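PDB 5H0Q: lipid binding protein from Grifola frondosa, which probably binds membrane lipids, recognising domains in which sphingomyelin and cholesterol occur together. Local coordinates for residues A53-V57 with G58-L62; V5-D8 with E9-R13; K160-M163 with L164-L167; P135-R138 with S139-S142. All coordinates share one frame; numbering follows the deposited sequence.

Interaction 1 (A53-V57 with G58-L62)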
loop_
_atom_site.group_PDB
_atom_site.type_symbol
_atom_site.label_atom_id
_atom_site.label_comp_id
_atom_site.label_asym_id
_atom_site.label_seq_id
_atom_site.Cartn_x
_atom_site.Cartn_y
_atom_site.Cartn_z
ATOM N N ALA A 53 7.830 -5.428 -16.800
ATOM C CA ALA A 53 8.187 -5.864 -18.141
ATOM C C ALA A 53 7.278 -5.224 -19.180
ATOM O O ALA A 53 7.740 -4.821 -20.255
ATOM C CB ALA A 53 8.121 -7.390 -18.229
ATOM N N GLU A 54 5.985 -5.120 -18.879
ATOM C CA GLU A 54 5.042 -4.522 -19.823
ATOM C C GLU A 54 5.283 -3.020 -19.981
ATOM O O GLU A 54 5.154 -2.479 -21.086
ATOM C CB GLU A 54 3.613 -4.797 -19.352
ATOM C CG GLU A 54 2.519 -4.173 -20.197
ATOM C CD GLU A 54 1.144 -4.341 -19.574
ATOM O OE1 GLU A 54 1.052 -4.366 -18.327
ATOM O OE2 GLU A 54 0.158 -4.450 -20.331
ATOM N N TYR A 55 5.648 -2.330 -18.900
ATOM C CA TYR A 55 5.888 -0.898 -18.998
ATOM C C TYR A 55 7.215 -0.603 -19.692
ATOM O O TYR A 55 7.279 0.259 -20.570
ATOM C CB TYR A 55 5.862 -0.251 -17.616
ATOM C CG TYR A 55 6.258 1.215 -17.657
ATOM C CD1 TYR A 55 5.398 2.163 -18.197
ATOM C CD2 TYR A 55 7.483 1.646 -17.171
ATOM C CE1 TYR A 55 5.743 3.495 -18.261
ATOM C CE2 TYR A 55 7.841 2.990 -17.232
ATOM C CZ TYR A 55 6.958 3.901 -17.773
ATOM O OH TYR A 55 7.302 5.225 -17.861
ATOM N N GLY A 56 8.284 -1.297 -19.303
ATOM C CA GLY A 56 9.591 -1.068 -19.888
ATOM C C GLY A 56 10.389 0.030 -19.213
ATOM O O GLY A 56 10.393 0.161 -17.981
ATOM N N VAL A 57 11.036 0.845 -20.020
ATOM C CA VAL A 57 11.947 1.872 -19.540
ATOM C C VAL A 57 11.193 3.186 -19.400
ATOM O O VAL A 57 10.526 3.632 -20.342
ATOM C CB VAL A 57 13.133 2.027 -20.502
ATOM C CG1 VAL A 57 14.029 3.208 -20.078
ATOM C CG2 VAL A 57 13.912 0.748 -20.550
ATOM N N GLY A 58 11.322 3.824 -18.238
ATOM C CA GLY A 58 10.672 5.098 -18.026
ATOM C C GLY A 58 10.791 5.466 -16.564
ATOM O O GLY A 58 11.868 5.296 -15.989
ATOM N N VAL A 59 9.729 5.990 -15.945
ATOM C CA VAL A 59 9.684 6.167 -14.502
ATOM C C VAL A 59 8.346 5.625 -14.052
ATOM O O VAL A 59 7.308 6.011 -14.604
ATOM C CB VAL A 59 9.826 7.637 -14.073
ATOM C CG1 VAL A 59 9.688 7.759 -12.564
ATOM C CG2 VAL A 59 11.156 8.190 -14.502
ATOM N N CYS A 60 8.368 4.710 -13.093
ATOM C CA CYS A 60 7.129 4.178 -12.550
ATOM C C CYS A 60 7.373 3.611 -11.166
ATOM O O CYS A 60 8.505 3.505 -10.693
ATOM C CB CYS A 60 6.561 3.086 -13.440
ATOM S SG CYS A 60 7.566 1.548 -13.441
ATOM N N VAL A 61 6.280 3.200 -10.541
ATOM C CA VAL A 61 6.342 2.421 -9.320
ATOM C C VAL A 61 5.478 1.195 -9.527
ATOM O O VAL A 61 4.398 1.275 -10.118
ATOM C CB VAL A 61 5.886 3.208 -8.067
ATOM C CG1 VAL A 61 6.893 4.295 -7.736
ATOM C CG2 VAL A 61 4.461 3.803 -8.249
ATOM N N LEU A 62 5.959 0.073 -9.037
ATOM C CA LEU A 62 5.268 -1.209 -9.108
ATOM C C LEU A 62 4.886 -1.518 -7.660
ATOM O O LEU A 62 5.729 -1.948 -6.873
ATOM C CB LEU A 62 6.138 -2.319 -9.688
ATOM C CG LEU A 62 6.627 -2.319 -11.138
ATOM C CD1 LEU A 62 5.620 -1.737 -12.095
ATOM C CD2 LEU A 62 7.945 -1.579 -11.234
#

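Interaction 2 (V5-D8 with E9-R13)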
loop_
_atom_site.group_PDB
_atom_site.type_symbol
_atom_site.label_atom_id
_atom_site.label_comp_id
_atom_site.label_asym_id
_atom_site.label_seq_id
_atom_site.Cartn_x
_atom_site.Cartn_y
_atom_site.Cartn_z
ATOM N N VAL A 5 -5.753 -15.503 0.424
ATOM C CA VAL A 5 -7.038 -15.840 1.024
ATOM C C VAL A 5 -7.310 -14.871 2.165
ATOM O O VAL A 5 -6.395 -14.476 2.902
ATOM C CB VAL A 5 -7.063 -17.294 1.532
ATOM C CG1 VAL A 5 -8.469 -17.671 1.971
ATOM C CG2 VAL A 5 -6.566 -18.240 0.474
ATOM N N GLU A 6 -8.571 -14.483 2.315
ATOM C CA GLU A 6 -8.942 -13.606 3.417
ATOM C C GLU A 6 -8.859 -14.342 4.756
ATOM O O GLU A 6 -9.431 -15.418 4.921
ATOM C CB GLU A 6 -10.348 -13.048 3.187
ATOM C CG GLU A 6 -10.774 -12.024 4.251
ATOM C CD GLU A 6 -11.910 -11.138 3.795
ATOM O OE1 GLU A 6 -12.414 -10.377 4.638
ATOM O OE2 GLU A 6 -12.290 -11.185 2.608
ATOM N N ILE A 7 -8.167 -13.736 5.718
ATOM C CA ILE A 7 -7.905 -14.328 7.021
ATOM C C ILE A 7 -8.894 -13.682 7.983
ATOM O O ILE A 7 -8.706 -12.542 8.401
ATOM C CB ILE A 7 -6.451 -14.126 7.451
ATOM C CG1 ILE A 7 -5.536 -14.866 6.457
ATOM C CG2 ILE A 7 -6.230 -14.631 8.857
ATOM C CD1 ILE A 7 -4.080 -14.613 6.683
ATOM N N ASP A 8 -9.982 -14.397 8.252
ATOM C CA ASP A 8 -11.069 -13.875 9.082
ATOM C C ASP A 8 -11.372 -14.851 10.209
ATOM O O ASP A 8 -10.581 -15.752 10.495
ATOM C CB ASP A 8 -12.315 -13.634 8.232
ATOM C CG ASP A 8 -12.713 -14.848 7.414
ATOM O OD1 ASP A 8 -12.223 -15.977 7.679
ATOM O OD2 ASP A 8 -13.555 -14.688 6.503
ATOM N N GLU A 9 -12.510 -14.674 10.899
ATOM C CA GLU A 9 -12.770 -15.531 12.051
ATOM C C GLU A 9 -12.799 -17.001 11.662
ATOM O O GLU A 9 -12.271 -17.852 12.385
ATOM C CB GLU A 9 -14.099 -15.142 12.733
ATOM C CG GLU A 9 -14.469 -16.079 13.867
ATOM C CD GLU A 9 -15.760 -15.692 14.588
ATOM O OE1 GLU A 9 -16.260 -14.591 14.315
ATOM O OE2 GLU A 9 -16.233 -16.506 15.411
ATOM N N GLN A 10 -13.426 -17.328 10.534
ATOM C CA GLN A 10 -13.565 -18.731 10.157
ATOM C C GLN A 10 -12.213 -19.372 9.860
ATOM O O GLN A 10 -12.007 -20.556 10.144
ATOM C CB GLN A 10 -14.488 -18.856 8.947
ATOM C CG GLN A 10 -15.945 -18.746 9.299
ATOM C CD GLN A 10 -16.423 -19.926 10.123
ATOM O OE1 GLN A 10 -16.132 -21.079 9.799
ATOM N NE2 GLN A 10 -17.146 -19.646 11.200
ATOM N N TYR A 11 -11.303 -18.618 9.238
ATOM C CA TYR A 11 -9.928 -19.080 9.046
ATOM C C TYR A 11 -9.279 -19.422 10.382
ATOM O O TYR A 11 -8.693 -20.488 10.548
ATOM C CB TYR A 11 -9.147 -17.986 8.317
ATOM C CG TYR A 11 -7.743 -18.304 7.797
ATOM C CD1 TYR A 11 -7.476 -18.266 6.441
ATOM C CD2 TYR A 11 -6.677 -18.545 8.660
ATOM C CE1 TYR A 11 -6.194 -18.487 5.949
ATOM C CE2 TYR A 11 -5.382 -18.757 8.166
ATOM C CZ TYR A 11 -5.166 -18.714 6.824
ATOM O OH TYR A 11 -3.894 -18.916 6.392
ATOM N N LEU A 12 -9.414 -18.545 11.382
ATOM C CA LEU A 12 -8.725 -18.831 12.639
ATOM C C LEU A 12 -9.397 -19.928 13.444
ATOM O O LEU A 12 -8.713 -20.615 14.216
ATOM C CB LEU A 12 -8.603 -17.577 13.496
ATOM C CG LEU A 12 -7.337 -16.756 13.273
ATOM C CD1 LEU A 12 -7.316 -16.083 11.898
ATOM C CD2 LEU A 12 -7.131 -15.740 14.394
ATOM N N ARG A 13 -10.707 -20.132 13.279
ATOM C CA ARG A 13 -11.393 -21.136 14.093
ATOM C C ARG A 13 -11.048 -22.559 13.688
ATOM O O ARG A 13 -11.315 -23.482 14.463
ATOM C CB ARG A 13 -12.907 -20.935 14.030
ATOM C CG ARG A 13 -13.373 -19.701 14.809
ATOM C CD ARG A 13 -14.644 -19.939 15.606
ATOM N NE ARG A 13 -14.898 -18.833 16.534
ATOM C CZ ARG A 13 -14.530 -18.822 17.806
ATOM N NH1 ARG A 13 -13.921 -19.866 18.343
ATOM N NH2 ARG A 13 -14.812 -17.773 18.572
#

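Interaction 3 (K160-M163 with L164-L167)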
loop_
_atom_site.group_PDB
_atom_site.type_symbol
_atom_site.label_atom_id
_atom_site.label_comp_id
_atom_site.label_asym_id
_atom_site.label_seq_id
_atom_site.Cartn_x
_atom_site.Cartn_y
_atom_site.Cartn_z
ATOM N N LYS A 160 -3.850 18.285 -0.932
ATOM C CA LYS A 160 -3.063 17.653 -1.991
ATOM C C LYS A 160 -1.722 18.342 -2.147
ATOM O O LYS A 160 -0.688 17.681 -2.300
ATOM C CB LYS A 160 -3.830 17.695 -3.309
ATOM C CG LYS A 160 -5.132 16.922 -3.288
ATOM C CD LYS A 160 -5.899 17.071 -4.596
ATOM C CE LYS A 160 -7.161 16.223 -4.600
ATOM N NZ LYS A 160 -7.976 16.409 -5.825
ATOM N N ASP A 161 -1.714 19.680 -2.121
ATOM C CA ASP A 161 -0.457 20.395 -2.279
ATOM C C ASP A 161 0.484 20.092 -1.128
ATOM O O ASP A 161 1.704 20.005 -1.321
ATOM C CB ASP A 161 -0.707 21.903 -2.380
ATOM C CG ASP A 161 -1.384 22.296 -3.676
ATOM O OD1 ASP A 161 -1.163 21.614 -4.697
ATOM O OD2 ASP A 161 -2.136 23.290 -3.678
ATOM N N TYR A 162 -0.063 19.942 0.083
ATOM C CA TYR A 162 0.779 19.698 1.249
ATOM C C TYR A 162 1.333 18.278 1.239
ATOM O O TYR A 162 2.514 18.063 1.540
ATOM C CB TYR A 162 -0.011 19.947 2.533
ATOM C CG TYR A 162 0.792 19.688 3.784
ATOM C CD1 TYR A 162 1.866 20.501 4.117
ATOM C CD2 TYR A 162 0.475 18.643 4.640
ATOM C CE1 TYR A 162 2.607 20.279 5.269
ATOM C CE2 TYR A 162 1.216 18.410 5.793
ATOM C CZ TYR A 162 2.278 19.232 6.097
ATOM O OH TYR A 162 3.017 19.007 7.236
ATOM N N MET A 163 0.502 17.296 0.902
ATOM C CA MET A 163 1.005 15.924 0.820
ATOM C C MET A 163 2.079 15.788 -0.253
ATOM O O MET A 163 3.084 15.101 -0.044
ATOM C CB MET A 163 -0.157 14.954 0.586
ATOM C CG MET A 163 -1.183 14.982 1.744
ATOM S SD MET A 163 -0.407 14.846 3.381
ATOM C CE MET A 163 0.464 13.274 3.219
ATOM N N LEU A 164 1.906 16.446 -1.394
ATOM C CA LEU A 164 2.949 16.406 -2.417
ATOM C C LEU A 164 4.233 17.054 -1.911
ATOM O O LEU A 164 5.339 16.560 -2.168
ATOM C CB LEU A 164 2.451 17.086 -3.683
ATOM C CG LEU A 164 3.394 17.103 -4.885
ATOM C CD1 LEU A 164 3.810 15.686 -5.300
ATOM C CD2 LEU A 164 2.713 17.820 -6.021
ATOM N N HIS A 165 4.108 18.146 -1.150
ATOM C CA HIS A 165 5.284 18.771 -0.555
ATOM C C HIS A 165 6.019 17.807 0.365
ATOM O O HIS A 165 7.253 17.755 0.362
ATOM C CB HIS A 165 4.882 20.027 0.228
ATOM C CG HIS A 165 5.982 20.559 1.092
ATOM N ND1 HIS A 165 5.875 20.654 2.463
ATOM C CD2 HIS A 165 7.225 20.992 0.780
ATOM C CE1 HIS A 165 6.999 21.139 2.956
ATOM N NE2 HIS A 165 7.834 21.357 1.955
ATOM N N LEU A 166 5.282 17.044 1.172
ATOM C CA LEU A 166 5.915 16.032 2.010
ATOM C C LEU A 166 6.602 14.974 1.159
ATOM O O LEU A 166 7.700 14.512 1.495
ATOM C CB LEU A 166 4.879 15.385 2.939
ATOM C CG LEU A 166 4.300 16.281 4.045
ATOM C CD1 LEU A 166 3.272 15.474 4.849
ATOM C CD2 LEU A 166 5.419 16.823 4.930
ATOM N N LEU A 167 5.979 14.593 0.039
ATOM C CA LEU A 167 6.575 13.583 -0.830
ATOM C C LEU A 167 7.839 14.097 -1.499
ATOM O O LEU A 167 8.811 13.343 -1.652
ATOM C CB LEU A 167 5.554 13.123 -1.870
ATOM C CG LEU A 167 4.501 12.146 -1.334
ATOM C CD1 LEU A 167 3.328 11.969 -2.305
ATOM C CD2 LEU A 167 5.124 10.776 -0.999
#

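Interaction 4 (P135-R138 with S139-S142)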
loop_
_atom_site.group_PDB
_atom_site.type_symbol
_atom_site.label_atom_id
_atom_site.label_comp_id
_atom_site.label_asym_id
_atom_site.label_seq_id
_atom_site.Cartn_x
_atom_site.Cartn_y
_atom_site.Cartn_z
ATOM N N PRO A 135 11.238 10.467 -8.826
ATOM C CA PRO A 135 11.511 11.625 -9.682
ATOM C C PRO A 135 12.190 11.264 -10.993
ATOM O O PRO A 135 12.935 10.289 -11.091
ATOM C CB PRO A 135 12.453 12.470 -8.823
ATOM C CG PRO A 135 13.196 11.474 -8.031
ATOM C CD PRO A 135 12.206 10.367 -7.723
ATOM N N TRP A 136 11.942 12.103 -11.997
ATOM C CA TRP A 136 12.630 11.957 -13.273
ATOM C C TRP A 136 14.084 12.372 -13.154
ATOM O O TRP A 136 14.963 11.758 -13.775
ATOM C CB TRP A 136 11.911 12.777 -14.338
ATOM C CG TRP A 136 12.287 12.426 -15.758
ATOM C CD1 TRP A 136 11.765 11.419 -16.528
ATOM C CD2 TRP A 136 13.247 13.091 -16.565
ATOM N NE1 TRP A 136 12.348 11.422 -17.766
ATOM C CE2 TRP A 136 13.266 12.442 -17.815
ATOM C CE3 TRP A 136 14.099 14.174 -16.351
ATOM C CZ2 TRP A 136 14.100 12.836 -18.841
ATOM C CZ3 TRP A 136 14.931 14.571 -17.379
ATOM C CH2 TRP A 136 14.927 13.902 -18.608
ATOM N N ASN A 137 14.369 13.404 -12.352
ATOM C CA ASN A 137 15.732 13.901 -12.190
ATOM C C ASN A 137 16.427 13.078 -11.111
ATOM O O ASN A 137 16.105 13.197 -9.921
ATOM C CB ASN A 137 15.714 15.386 -11.837
ATOM C CG ASN A 137 17.093 15.956 -11.640
ATOM O OD1 ASN A 137 18.044 15.239 -11.336
ATOM N ND2 ASN A 137 17.208 17.266 -11.794
ATOM N N ARG A 138 17.385 12.250 -11.514
ATOM C CA ARG A 138 17.952 11.289 -10.583
ATOM C C ARG A 138 19.088 11.866 -9.755
ATOM O O ARG A 138 19.790 11.112 -9.070
ATOM C CB ARG A 138 18.388 10.030 -11.329
ATOM C CG ARG A 138 17.243 9.369 -12.106
ATOM C CD ARG A 138 15.967 9.158 -11.256
ATOM N NE ARG A 138 16.176 8.239 -10.143
ATOM C CZ ARG A 138 15.189 7.700 -9.422
ATOM N NH1 ARG A 138 13.922 7.974 -9.691
ATOM N NH2 ARG A 138 15.461 6.854 -8.451
ATOM N N SER A 139 19.252 13.188 -9.742
ATOM C CA SER A 139 19.960 13.802 -8.627
ATOM C C SER A 139 19.218 13.579 -7.314
ATOM O O SER A 139 19.814 13.697 -6.235
ATOM C CB SER A 139 20.150 15.297 -8.889
ATOM O OG SER A 139 21.042 15.513 -9.973
ATOM N N TRP A 140 17.940 13.232 -7.387
ATOM C CA TRP A 140 17.110 12.965 -6.221
ATOM C C TRP A 140 16.758 11.480 -6.160
ATOM O O TRP A 140 16.907 10.735 -7.132
ATOM C CB TRP A 140 15.843 13.828 -6.267
ATOM C CG TRP A 140 16.119 15.285 -6.538
ATOM C CD1 TRP A 140 16.159 15.898 -7.761
ATOM C CD2 TRP A 140 16.402 16.308 -5.571
ATOM N NE1 TRP A 140 16.439 17.233 -7.613
ATOM C CE2 TRP A 140 16.597 17.512 -6.283
ATOM C CE3 TRP A 140 16.508 16.326 -4.177
ATOM C CZ2 TRP A 140 16.888 18.721 -5.646
ATOM C CZ3 TRP A 140 16.801 17.530 -3.547
ATOM C CH2 TRP A 140 16.991 18.708 -4.284
ATOM N N ASP A 141 16.275 11.050 -4.998
ATOM C CA ASP A 141 16.013 9.644 -4.744
ATOM C C ASP A 141 14.524 9.356 -4.797
ATOM O O ASP A 141 13.684 10.232 -4.548
ATOM C CB ASP A 141 16.545 9.227 -3.374
ATOM C CG ASP A 141 17.987 9.600 -3.175
ATOM O OD1 ASP A 141 18.741 9.550 -4.164
ATOM O OD2 ASP A 141 18.355 9.941 -2.032
ATOM N N SER A 142 14.213 8.094 -5.089
ATOM C CA SER A 142 12.857 7.591 -4.906
ATOM C C SER A 142 12.422 7.741 -3.455
ATOM O O SER A 142 13.210 7.514 -2.526
ATOM C CB SER A 142 12.776 6.127 -5.298
ATOM O OG SER A 142 13.356 5.900 -6.582
#

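Interaction 1 (A53-V57 with G58-L62)
Tyr-55 is the last residue of helix 41-55, and its ring reaches across the turn to Gly-58, Val-59 and Cys-60. CG lies opposite the backbone N about the CA-CB bond (chi1 174°), which sends the ring across the inside of the turn. The hydroxyl end arrives where the chain is coming back. There Val-59 N donates to Tyr-55 OH, at 3.2 Å between N and OH. The bond is bent, with an N-H...O angle of 137°, and Val-59 N lies at the ring edge, near the ring plane. Tyr-55 OH also sits 3.4 Å from Gly-58 CA, which approaches obliquely. The ring comes this close to the chain because Gly-58 has no side chain.

Cys-60 meets another part of the same ring. Its CB stands 4.0 Å above one face of the Tyr-55 ring, offset toward the rim. Its SG is 3.7 Å from Tyr-55 CD2. This is a Cys sulfur-aromatic contact, in which SG approaches the ring obliquely, 42° off the normal.

Gly-56 leaves the helix with positive phi, a shape suited to glycine. Val-57 follows at the outside of the turn, its side chain directed mostly away from the returning chain. Strand 60-68 then begins. Cys-60 pairs through its backbone with Thr-192 and Ala-194, and Tyr-55 also packs on Ile-103 and Thr-105 of strand 99-105.

One tyrosine therefore closes the helix-to-strand turn in two ways. Its oxygen takes a backbone N-H at the edge, and its carbon ring receives the cysteine. The polar part is a single bent bond, so packing probably contributes much of the hold.

Interaction 2 (V5-D8 with E9-R13)
Tyr-11 folds back from helix 9-13 against Ile-7, with its CB 3.4 Å from Asp-8 O. The chi1 of -170° turns CG away from the amide side and lays the ring against Ile-7. CD2 is near Ile-7 CG2. On the other side of the ring, CD1 is 3.8 Å from Glu-6 O, an oblique approach. CE1 is 3.7 Å from Ile-7 CG1. That methylene sits over the ring face, 16° off the normal, in a CH-pi contact. At the tip, OH bonds to Arg-36 NE.

Asp-8 is the N-cap. Its OD1 accepts from Tyr-11 N at 3.2 Å, nearly straight at 166°. Its backbone O accepts from Leu-12 N, the first i to i+4 bond of the helix. Ile-7 CG2 lies 3.5 Å from Leu-12 CD1, and this pair fits a hydrophobic staple. Both residues pack on Val-32 of helix 26-35. Within the helix, Glu-9 OE2 uses its anti lone pair for Arg-13 NE one turn on, 2.9 Å away, in a salt bridge lying in the guanidinium plane.

The carboxylate thus satisfies an N-H of the first turn, and its negative charge probably suits the helix N-terminus. The staple adds an apolar closure to this polar cap.

Interaction 3 (K160-M163 with L164-L167)
Tyr-162 and Leu-166 meet one turn apart because their first torsions swing them together. The tyrosine ring is carried to the carbonyl side of its own residue (chi1 179°), while the leucine CG stays beside its backbone N (chi1 -68°). This is i to i+4 packing along the alpha helix 160-169. Leu-166 CG stands over one face of the Tyr-162 ring, offset toward the rim. Its methyl CD1 reaches Tyr-162 CE2 at 3.7 Å. The other methyl, CD2, is 4.0 Å from Tyr-162 OH.

Met-163 approaches the same leucine from its neighbouring place on the helix. Its chain is bent at both chi2 and chi3, which curls the terminal methyl back to Leu-166. The Met-163 side chain also packs on Trp-154 and Trp-155 of helix 153-156 and on Leu-145 of strand 143-150. Leu-167 adds to the contact with Leu-145, and Leu-164 turns to Phe-81. The buried side of the helix thus lies against an outer strand of the five-stranded antiparallel sheet, while Tyr-162 and His-165 are on the exposed side.

Four regular helical bonds hold the spacing. Leu-164 N donates to Lys-160 O, His-165 N to Asp-161 O, Leu-166 N to Tyr-162 O and Leu-167 N to Met-163 O, the last at 2.9 Å. On the methionine side, Leu-166 CD1 lies 3.9 Å from Met-163 CE and 4.0 Å from Met-163 SD.

Interaction 4 (P135-R138 with S139-S142)
Arg-138 reaches Ser-142 with one arm of its guanidinium. NH2 donates to Ser-142 OG at 3.0 Å, nearly straight at 169°, and the oxygen lies in the guanidinium plane. The chain gets there by bending at chi2 and chi3, which curls it back under the turn. The other arm, NH1, donates to Pro-135 O at 2.9 Å. Trp-140 O lies over one face of the group, 3.9 Å above its plane and toward the rim.

The backbone around this arginine is a type I beta turn from Asn-137 to Trp-140. Trp-140 N donates to Asn-137 O at 3.1 Å. The Asn-137 side chain makes an Asx turn on top of it, with OD1 accepting from Ser-139 N at 2.9 Å. Asn-137 CG is also 4.0 Å from Trp-140 CD1, and the amide and indole planes are 73° apart. Pro-135 also touches the tryptophan stem, its CG 4.0 Å from Trp-140 CB.

Further out, Asn-134 OD1 bonds both Ser-142 OG and the other arm of the guanidinium, Arg-138 NH1, and so probably helps to position the pair. Asn-190 OD1 takes Ser-142 N, tying the returning chain to a neighbouring loop.

The whole forms the connection between the antiparallel strands 126-134 and 143-150. NH1 is shared by two oxygens and NH2 points at a third, so the guanidinium is probably fixed in rotation. Its positive charge is probably stabilised by these neutral oxygens, and it ties Pro-135, Asn-134 and Ser-142 together across the base of this connection.

Interaction 2 comes first along the chain, then interactions 1, 4 and 3. Interaction 2 lies apart, about 35 Å between centres from interaction 1 and 42 Å from interaction 4. Interactions 1 and 4 are neighbours, with centres about 15 Å apart, and touch where Val-59 packs on Trp-136. The first leads into strand 60-68 of the mixed sheet. The second joins strands 126-134 and 143-150 of the antiparallel sheet, and helix 160-169 of interaction 3 packs on strand 143-150. Interaction 4 shares its side of the chain's centre with both interaction 1 and interaction 3, whereas interaction 2 lies on the opposite side, at the remote N-terminal helix.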